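Putative sugar isomerase (Parabacteroides distasonis, PDB 3LMZ) probably acts as a sugar isomerase with a xylose isomerase-like TIM-barrel fold. Local coordinates at the interface of chains A and B. Residues are numbered along the deposited sequence; one frame, centred on the assembly and turned at random. Chains: chain A/B, Putative sugar isomerase.

Contact 1: the interface of chains A and B. Residues chain A 10, 13, 251-252, 255-256; chain B 206-207, 249, 253.
B:Tyr249 lays its ring against the partner helix, with the methyl CB of A:Ala252 3.5 Å from the ring centroid. This is a CH-pi contact over the middle of one face. The CA of B:Gly206 lies over the middle of the opposite face, so the ring is sandwiched between the partner chain and its own. CG of B:Tyr249 is anti to the backbone N (chi1 -161°), and this sends the ring across to chain A. At the rim, the phenol OH donates a hydrogen bond of 2.6 Å to OD2 of A:Asp255. OD2 lies in the ring plane and accepts through its anti lone pair. The carboxylate is turned 51° from the ring, and the two side chains meet at about a right angle.

Two extended lysines come in beside this pair. NZ of A:Lys13 gives a 2.9 Å hydrogen bond to the carbonyl O of B:Gly206. Within chain A it also forms a longer salt bridge, 3.8 Å from NZ to OD2 of A:Asp255. NZ of A:Lys10 donates a hydrogen bond to the same B:Gly206 O at 3.0 Å, and a water joins it to the phenol OH. Farther along, CD1 of A:Leu256 packs on CG2 of B:Val253, 3.6 Å away. The site sits where the C-terminal helices 240-256 of both chains face each other, flanked by the N-terminal segment of chain A and the B:Gly206 loop.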
loop_
_atom_site.group_PDB
_atom_site.type_symbol
_atom_site.label_atom_id
_atom_site.label_comp_id
_atom_site.label_asym_id
_atom_site.label_seq_id
_atom_site.Cartn_x
_atom_site.Cartn_y
_atom_site.Cartn_z
ATOM N N LYS A 10 -15.198 -6.628 10.998
ATOM C CA LYS A 10 -14.907 -5.246 10.625
ATOM C C LYS A 10 -16.031 -4.661 9.774
ATOM O O LYS A 10 -16.901 -5.384 9.284
ATOM C CB LYS A 10 -13.570 -5.146 9.869
ATOM C CG LYS A 10 -13.537 -5.740 8.449
ATOM C CD LYS A 10 -12.120 -5.619 7.765
ATOM C CE LYS A 10 -12.128 -6.093 6.346
ATOM N NZ LYS A 10 -10.812 -5.903 5.631
ATOM N N LYS A 13 -16.786 -2.948 3.484
ATOM C CA LYS A 13 -16.137 -1.973 2.604
ATOM C C LYS A 13 -17.164 -1.175 1.813
ATOM O O LYS A 13 -18.174 -1.723 1.373
ATOM C CB LYS A 13 -15.187 -2.635 1.646
ATOM C CG LYS A 13 -14.048 -3.312 2.378
ATOM C CD LYS A 13 -13.095 -4.062 1.492
ATOM C CE LYS A 13 -11.952 -4.612 2.292
ATOM N NZ LYS A 13 -11.023 -5.336 1.413
ATOM N N LYS A 251 -6.755 1.732 -1.980
ATOM C CA LYS A 251 -7.786 0.754 -1.620
ATOM C C LYS A 251 -8.451 1.157 -0.278
ATOM O O LYS A 251 -9.667 1.115 -0.113
ATOM C CB LYS A 251 -7.221 -0.654 -1.500
ATOM C CG LYS A 251 -6.938 -1.353 -2.827
ATOM C CD LYS A 251 -6.296 -2.731 -2.572
ATOM C CE LYS A 251 -6.054 -3.523 -3.832
ATOM N NZ LYS A 251 -5.490 -4.905 -3.528
ATOM N N ALA A 252 -7.611 1.536 0.686
ATOM C CA ALA A 252 -8.135 1.949 1.968
ATOM C C ALA A 252 -9.017 3.159 1.871
ATOM O O ALA A 252 -10.085 3.170 2.458
ATOM C CB ALA A 252 -7.018 2.190 2.993
ATOM N N ASP A 255 -12.312 2.096 0.517
ATOM C CA ASP A 255 -13.071 1.249 1.419
ATOM C C ASP A 255 -13.716 2.008 2.583
ATOM O O ASP A 255 -14.819 1.649 3.072
ATOM C CB ASP A 255 -12.164 0.189 2.073
ATOM C CG ASP A 255 -11.692 -0.877 1.123
ATOM O OD1 ASP A 255 -12.202 -0.967 -0.026
ATOM O OD2 ASP A 255 -10.751 -1.597 1.554
ATOM N N LEU A 256 -13.017 3.034 3.082
ATOM C CA LEU A 256 -13.308 3.657 4.384
ATOM C C LEU A 256 -13.941 5.038 4.268
ATOM O O LEU A 256 -14.452 5.583 5.273
ATOM C CB LEU A 256 -12.010 3.732 5.206
ATOM C CG LEU A 256 -11.350 2.387 5.592
ATOM C CD1 LEU A 256 -10.039 2.680 6.262
ATOM C CD2 LEU A 256 -12.250 1.504 6.487
ATOM N N GLY B 206 -5.741 -5.244 4.941
ATOM C CA GLY B 206 -6.919 -4.721 4.273
ATOM C C GLY B 206 -7.730 -5.778 3.547
ATOM O O GLY B 206 -8.944 -5.597 3.360
ATOM N N ARG B 207 -7.056 -6.841 3.104
ATOM C CA ARG B 207 -7.702 -7.951 2.385
ATOM C C ARG B 207 -8.342 -8.971 3.308
ATOM O O ARG B 207 -9.102 -9.815 2.841
ATOM C CB ARG B 207 -6.732 -8.660 1.442
ATOM C CG ARG B 207 -6.174 -7.790 0.408
ATOM C CD ARG B 207 -5.441 -8.617 -0.627
ATOM N NE ARG B 207 -4.567 -7.898 -1.553
ATOM C CZ ARG B 207 -4.033 -8.435 -2.622
ATOM N NH1 ARG B 207 -4.386 -9.658 -3.007
ATOM N NH2 ARG B 207 -3.235 -7.715 -3.330
ATOM N N TYR B 249 -2.026 0.506 3.004
ATOM C CA TYR B 249 -3.349 0.362 3.552
ATOM C C TYR B 249 -3.317 0.856 5.020
ATOM O O TYR B 249 -4.144 1.629 5.497
ATOM C CB TYR B 249 -3.869 -1.041 3.443
ATOM C CG TYR B 249 -5.380 -1.179 3.573
ATOM C CD1 TYR B 249 -5.986 -1.129 4.792
ATOM C CD2 TYR B 249 -6.185 -1.338 2.434
ATOM C CE1 TYR B 249 -7.407 -1.190 4.896
ATOM C CE2 TYR B 249 -7.546 -1.414 2.528
ATOM C CZ TYR B 249 -8.156 -1.330 3.751
ATOM O OH TYR B 249 -9.524 -1.389 3.826
ATOM N N VAL B 253 -5.406 3.900 6.931
ATOM C CA VAL B 253 -6.259 3.719 8.120
ATOM C C VAL B 253 -5.802 4.639 9.268
ATOM O O VAL B 253 -6.620 5.286 9.919
ATOM C CB VAL B 253 -6.349 2.266 8.587
ATOM C CG1 VAL B 253 -7.248 2.162 9.851
ATOM C CG2 VAL B 253 -6.892 1.400 7.499
HETATM O O HOH W 1 -11.230 -3.054 5.297
#

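Contact 2: the interface of chains A and B. Residues chain A 41-43, 251; chain B 207, 241, 245.
OE2 of B:Glu245 is gripped by a lysine and an arginine, one from each chain. NZ of A:Lys251 donates to it at 2.8 Å across the interface, in a hydrogen bond that is also a salt bridge. NE of B:Arg207 donates to it at 3.1 Å from within chain B. The two donors reach OE2 from opposite faces of the carboxylate plane. The lysine comes from above that plane, 43° out of it, and NE comes on the syn side.

B:Arg207 holds the carboxylate side-on. Its NH2 bonds to the syn lone pair of OE1 at 2.8 Å, while NE takes OE2. This pairing fixes the rotation of both flat groups. NH2 also donates to the backbone O of A:Arg41 at 2.9 Å, on a lone pair in the carbonyl plane, and the bond is fairly straight (159° at H). CB of A:Asp43 rests over the rim of one guanidinium face. With an alanine at B:Arg207 the guanidinium is gone, which is likely to leave the A:Arg41 carbonyl without this donor and B:Glu245 without its side-on partner and freer to turn.

The extended chain of A:Lys251 also brings NZ to the backbone O of A:Leu42, 2.9 Å away. Within chain A this ties helix 240-256 to the loop just after helix 32-41. Beside the charged group, CD2 of B:Leu241 packs against CB of A:Arg41 at 3.5 Å. A:Arg41 bends at chi3 (70°), and one face of its guanidinium lies over CB of B:Leu241, offset toward the rim. A water links its NH1 to the backbone N of B:Leu241. CD2 of A:Leu42 packs beside CG of B:Leu241. The site joins the two chains through a charged network edged by apolar contacts and probably steadies the pairing seen in the deposited assembly.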
loop_
_atom_site.group_PDB
_atom_site.type_symbol
_atom_site.label_atom_id
_atom_site.label_comp_id
_atom_site.label_asym_id
_atom_site.label_seq_id
_atom_site.Cartn_x
_atom_site.Cartn_y
_atom_site.Cartn_z
ATOM N N ARG A 41 -0.994 -9.985 -8.626
ATOM C CA ARG A 41 -0.586 -10.010 -7.213
ATOM C C ARG A 41 -1.262 -8.841 -6.428
ATOM O O ARG A 41 -1.528 -9.001 -5.269
ATOM C CB ARG A 41 0.950 -9.938 -7.075
ATOM C CG ARG A 41 1.694 -11.177 -7.502
ATOM C CD ARG A 41 3.196 -11.064 -7.123
ATOM N NE ARG A 41 3.381 -11.135 -5.672
ATOM C CZ ARG A 41 4.503 -10.809 -5.031
ATOM N NH1 ARG A 41 5.552 -10.413 -5.714
ATOM N NH2 ARG A 41 4.594 -10.889 -3.720
ATOM N N LEU A 42 -1.478 -7.711 -7.103
ATOM C CA LEU A 42 -2.176 -6.575 -6.500
ATOM C C LEU A 42 -3.683 -6.628 -6.524
ATOM O O LEU A 42 -4.338 -5.745 -6.020
ATOM C CB LEU A 42 -1.754 -5.267 -7.165
ATOM C CG LEU A 42 -0.308 -4.856 -7.061
ATOM C CD1 LEU A 42 -0.017 -3.756 -8.133
ATOM C CD2 LEU A 42 -0.010 -4.405 -5.663
ATOM N N ASP A 43 -4.261 -7.712 -7.052
ATOM C CA ASP A 43 -5.719 -7.843 -7.196
ATOM C C ASP A 43 -6.341 -6.747 -8.050
ATOM O O ASP A 43 -7.439 -6.272 -7.790
ATOM C CB ASP A 43 -6.395 -7.937 -5.833
ATOM C CG ASP A 43 -7.845 -8.457 -5.877
ATOM O OD1 ASP A 43 -8.181 -9.303 -6.751
ATOM O OD2 ASP A 43 -8.674 -8.013 -5.026
ATOM N N LYS A 251 -6.755 1.732 -1.980
ATOM C CA LYS A 251 -7.786 0.754 -1.620
ATOM C C LYS A 251 -8.451 1.157 -0.278
ATOM O O LYS A 251 -9.667 1.115 -0.113
ATOM C CB LYS A 251 -7.221 -0.654 -1.500
ATOM C CG LYS A 251 -6.938 -1.353 -2.827
ATOM C CD LYS A 251 -6.296 -2.731 -2.572
ATOM C CE LYS A 251 -6.054 -3.523 -3.832
ATOM N NZ LYS A 251 -5.490 -4.905 -3.528
ATOM N N ARG B 207 -7.056 -6.841 3.104
ATOM C CA ARG B 207 -7.702 -7.951 2.385
ATOM C C ARG B 207 -8.342 -8.971 3.308
ATOM O O ARG B 207 -9.102 -9.815 2.841
ATOM C CB ARG B 207 -6.732 -8.660 1.442
ATOM C CG ARG B 207 -6.174 -7.790 0.408
ATOM C CD ARG B 207 -5.441 -8.617 -0.627
ATOM N NE ARG B 207 -4.567 -7.898 -1.553
ATOM C CZ ARG B 207 -4.033 -8.435 -2.622
ATOM N NH1 ARG B 207 -4.386 -9.658 -3.007
ATOM N NH2 ARG B 207 -3.235 -7.715 -3.330
ATOM N N LEU B 241 6.077 -6.691 -2.640
ATOM C CA LEU B 241 4.826 -6.136 -3.103
ATOM C C LEU B 241 3.727 -6.159 -2.029
ATOM O O LEU B 241 2.943 -5.227 -1.881
ATOM C CB LEU B 241 4.382 -6.858 -4.389
ATOM C CG LEU B 241 3.512 -6.091 -5.374
ATOM C CD1 LEU B 241 4.296 -5.057 -6.191
ATOM C CD2 LEU B 241 2.863 -7.138 -6.251
ATOM N N GLU B 245 1.997 -2.947 -0.090
ATOM C CA GLU B 245 0.547 -2.759 -0.095
ATOM C C GLU B 245 0.011 -2.699 1.325
ATOM O O GLU B 245 -0.820 -1.864 1.663
ATOM C CB GLU B 245 -0.164 -3.910 -0.821
ATOM C CG GLU B 245 -1.690 -3.774 -0.844
ATOM C CD GLU B 245 -2.424 -4.894 -1.580
ATOM O OE1 GLU B 245 -1.746 -5.598 -2.393
ATOM O OE2 GLU B 245 -3.653 -4.981 -1.373
HETATM O O HOH W 2 7.534 -8.606 -4.433
#

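Contact 1 and contact 2 are neighbours, with their C-alpha centres about 11 Å apart. They share A:Lys251 and B:Arg207, and both draw on helix 240-256 of each chain. Contact 1 adds the N-terminal segment of chain A and lies toward the C-terminal ends of these helices. Contact 2 lies toward the start of the chain B helix and adds the end of helix 32-41 of chain A. The interface is two-fold symmetric, so each contact has a twin with the chains exchanged. Together they suggest a continuous dimer surface, although the structure alone does not show that the dimer forms in solution.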